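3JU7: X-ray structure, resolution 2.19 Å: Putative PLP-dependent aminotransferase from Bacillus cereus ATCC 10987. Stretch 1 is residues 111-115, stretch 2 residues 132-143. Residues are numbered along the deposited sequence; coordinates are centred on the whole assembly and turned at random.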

# COMPACT_ATOMS: atom_id res chain seq x y z
N ASP A 111 1.13 30.05 -12.50
CA ASP A 111 1.69 28.69 -12.69
C ASP A 111 1.11 27.68 -11.70
O ASP A 111 1.29 26.49 -11.88
N TRP A 112 0.43 28.19 -10.68
CA TRP A 112 -0.29 27.42 -9.65
C TRP A 112 0.60 26.52 -8.82
O TRP A 112 0.13 25.55 -8.24
N TYR A 113 1.88 26.84 -8.78
CA TYR A 113 2.77 26.20 -7.84
C TYR A 113 2.88 27.04 -6.56
O TYR A 113 2.55 28.24 -6.53
N MSE A 114 3.37 26.39 -5.51
CA MSE A 114 3.69 27.04 -4.25
C MSE A 114 4.58 28.25 -4.57
O MSE A 114 5.55 28.15 -5.35
N ASP A 115 4.20 29.42 -4.05
CA ASP A 115 4.95 30.65 -4.27
C ASP A 115 6.23 30.64 -3.43
O ASP A 115 6.17 30.72 -2.21
N ILE A 132 9.79 19.38 6.84
CA ILE A 132 9.89 19.03 5.42
C ILE A 132 9.09 20.00 4.54
O ILE A 132 8.17 20.66 5.00
N VAL A 133 9.49 20.08 3.28
CA VAL A 133 8.80 20.85 2.28
C VAL A 133 8.36 19.89 1.18
O VAL A 133 9.16 19.09 0.68
N VAL A 134 7.09 19.97 0.80
CA VAL A 134 6.50 19.02 -0.15
C VAL A 134 5.74 19.81 -1.21
O VAL A 134 4.54 20.04 -1.10
N PRO A 135 6.46 20.26 -2.25
CA PRO A 135 5.76 20.94 -3.34
C PRO A 135 5.04 19.93 -4.23
O PRO A 135 5.41 18.73 -4.27
N TYR A 136 4.01 20.42 -4.91
CA TYR A 136 3.30 19.64 -5.93
C TYR A 136 3.51 20.22 -7.34
O TYR A 136 3.30 21.39 -7.56
N ALA A 137 3.94 19.40 -8.28
CA ALA A 137 4.17 19.85 -9.65
C ALA A 137 2.81 19.86 -10.36
O ALA A 137 2.48 18.99 -11.19
N THR A 138 2.02 20.87 -10.00
CA THR A 138 0.61 20.96 -10.34
C THR A 138 0.28 20.56 -11.77
O THR A 138 0.87 21.09 -12.73
N PHE A 139 -0.65 19.62 -11.86
CA PHE A 139 -1.23 19.12 -13.12
C PHE A 139 -0.19 18.55 -14.11
O PHE A 139 -0.33 18.67 -15.32
N GLY A 140 0.84 17.90 -13.57
CA GLY A 140 1.82 17.17 -14.40
C GLY A 140 2.68 18.12 -15.21
O GLY A 140 3.02 17.87 -16.34
N SER A 141 3.07 19.22 -14.60
CA SER A 141 3.71 20.29 -15.34
C SER A 141 5.14 20.44 -14.89
O SER A 141 5.60 19.79 -13.93
N TRP A 142 5.83 21.32 -15.58
CA TRP A 142 7.24 21.50 -15.36
C TRP A 142 7.50 22.58 -14.33
O TRP A 142 7.80 23.71 -14.67
N MSE A 143 7.36 22.20 -13.07
CA MSE A 143 7.71 23.07 -11.93
C MSE A 143 9.20 22.97 -11.74
O MSE A 143 9.72 21.92 -11.34

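Packing of residues 111-115 against the loop that follows strand residues 132-133, in one chain of the putative aminotransferase; together the two stretches bury 442 Å². Tyr-113 is the main bump. Its CA-to-CB bond runs sideways to the other stretch, but with chi1 at -46° (m) and chi2 at -51° the ring end comes nearer and enters a hollow lined by Tyr-136, Ala-137, Thr-138, Ser-141, Trp-142 and Met-143. The wall over one ring face is selenomethionine Met-143, whose CB stands 3.5 Å from the centroid of the Tyr-113 ring, almost on the ring normal, in a CH-pi contact. Its t, t, p rotamer then leads the chain end away, leaving SE obliquely placed 4.4 Å from that centroid. At the ring edge lies backbone, with Tyr-113 CE1 3.7 Å from Thr-138 N. The hydroxyl reaches the bottom of the hollow, where Tyr-113 OH comes within 2.5 Å of Ser-141 OG. Ser-141, in rotamer p, points toward stretch 1 and donates from OG to Thr-138 O at 2.5 Å. Behind the ring, Tyr-113 N donates to Asp-111 OD1 at 3.0 Å; the p rotamer of Asp-111 folds its carboxylate back over its own stretch, and its nearest approach to stretch 2 is 6.8 Å, Asp-111 CB to Ser-141 OG.

Trp-112 (m) and Thr-138 (m) both point toward the opposite stretch. Thr-138 OG1 donates to Trp-112 O at 2.8 Å, while its methyl CG2 sits 4.1 Å from Trp-112 CB, near the plane of the indole at its edge. Phe-139 (m) starts sideways but swings its ring end nearer, bringing CE2 to 3.4 Å from Trp-112 CE3. The two aromatics meet rim to rim, with planes at 82° and the phenyl and six-membered indole ring centroids 5.7 Å apart, so they abut without stacking. Tyr-136 OH accepts from Phe-139 N at 3.1 Å, bracing the turn from within stretch 2.

Selenomethionine Met-114 fills a second, apolar hollow. Its t, t, p chain points toward stretch 2 and ends with CE 3.6 Å from Pro-135 CB and 4.0 Å from Val-133 CG1; Val-134, between them in sequence, points its side chain away, and its backbone C lies 4.3 Å from Met-114 CE. Water 1 bridges the backbones beside this contact, accepting from Met-114 N at 3.2 Å and donating to Tyr-136 O at 2.6 Å. Asp-115 lies out of reach and caps the helix that follows.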

# COMPACT_ATOMS: atom_id res chain seq x y z
CB ASP A 111 3.23 28.67 -12.72
CG ASP A 111 3.90 29.17 -11.43
OD1 ASP A 111 3.35 29.00 -10.32
OD2 ASP A 111 5.01 29.73 -11.55
CB TRP A 112 -1.44 26.64 -10.25
CG TRP A 112 -2.26 27.44 -11.20
CD1 TRP A 112 -2.46 28.79 -11.17
CD2 TRP A 112 -2.99 26.95 -12.32
NE1 TRP A 112 -3.26 29.17 -12.21
CE2 TRP A 112 -3.60 28.06 -12.94
CE3 TRP A 112 -3.17 25.68 -12.88
CZ2 TRP A 112 -4.40 27.94 -14.09
CZ3 TRP A 112 -3.96 25.56 -14.01
CH2 TRP A 112 -4.56 26.69 -14.61
CB TYR A 113 4.18 26.01 -8.43
CG TYR A 113 4.25 25.48 -9.83
CD1 TYR A 113 3.58 24.33 -10.19
CD2 TYR A 113 5.09 26.08 -10.76
CE1 TYR A 113 3.69 23.82 -11.48
CE2 TYR A 113 5.19 25.58 -12.05
CZ TYR A 113 4.49 24.45 -12.42
OH TYR A 113 4.63 23.94 -13.71
CB MSE A 114 4.34 26.00 -3.30
CG MSE A 114 4.58 26.52 -1.92
SE MSE A 114 4.74 25.17 -0.61
CE MSE A 114 6.09 24.10 -1.61
CB ASP A 115 4.08 31.86 -3.90
CG ASP A 115 4.84 33.18 -3.93
OD1 ASP A 115 6.08 33.17 -3.85
OD2 ASP A 115 4.18 34.24 -3.99
CB ILE A 132 9.43 17.56 5.19
CG1 ILE A 132 9.96 17.00 3.86
CG2 ILE A 132 7.92 17.41 5.41
CD1 ILE A 132 9.98 15.49 3.82
CB VAL A 133 9.73 21.96 1.69
CG1 VAL A 133 9.09 22.60 0.48
CG2 VAL A 133 10.10 23.01 2.79
CB VAL A 134 5.58 18.03 0.59
CG1 VAL A 134 5.05 16.91 -0.35
CG2 VAL A 134 6.32 17.43 1.79
CB PRO A 135 6.89 21.65 -4.10
CG PRO A 135 8.08 20.83 -3.83
CD PRO A 135 7.91 20.18 -2.50
CB TYR A 136 1.83 19.62 -5.56
CG TYR A 136 0.88 19.17 -6.62
CD1 TYR A 136 1.12 18.04 -7.38
CD2 TYR A 136 -0.32 19.84 -6.82
CE1 TYR A 136 0.21 17.63 -8.35
CE2 TYR A 136 -1.23 19.43 -7.79
CZ TYR A 136 -0.96 18.33 -8.55
OH TYR A 136 -1.87 17.95 -9.54
CB ALA A 137 5.18 18.96 -10.35
CB THR A 138 0.10 22.42 -10.10
OG1 THR A 138 0.47 22.79 -8.78
CG2 THR A 138 -1.40 22.56 -10.31
CB PHE A 139 -2.10 20.19 -13.77
CG PHE A 139 -3.21 20.77 -12.84
CD1 PHE A 139 -3.94 19.97 -12.00
CD2 PHE A 139 -3.54 22.11 -12.91
CE1 PHE A 139 -4.96 20.49 -11.22
CE2 PHE A 139 -4.55 22.63 -12.14
CZ PHE A 139 -5.26 21.82 -11.29
CB SER A 141 2.93 21.59 -15.12
OG SER A 141 3.00 21.99 -13.78
CB TRP A 142 7.89 21.83 -16.67
CG TRP A 142 9.33 21.67 -16.69
CD1 TRP A 142 10.26 22.63 -16.45
CD2 TRP A 142 10.04 20.48 -17.03
NE1 TRP A 142 11.51 22.11 -16.61
CE2 TRP A 142 11.41 20.79 -16.96
CE3 TRP A 142 9.64 19.18 -17.39
CZ2 TRP A 142 12.40 19.84 -17.21
CZ3 TRP A 142 10.62 18.24 -17.64
CH2 TRP A 142 12.00 18.57 -17.54
CB MSE A 143 7.00 22.63 -10.68
CG MSE A 143 7.33 23.46 -9.46
SE MSE A 143 6.43 22.76 -7.92
CE MSE A 143 7.47 21.13 -7.61
O HOH W 1 2.60 23.26 -5.82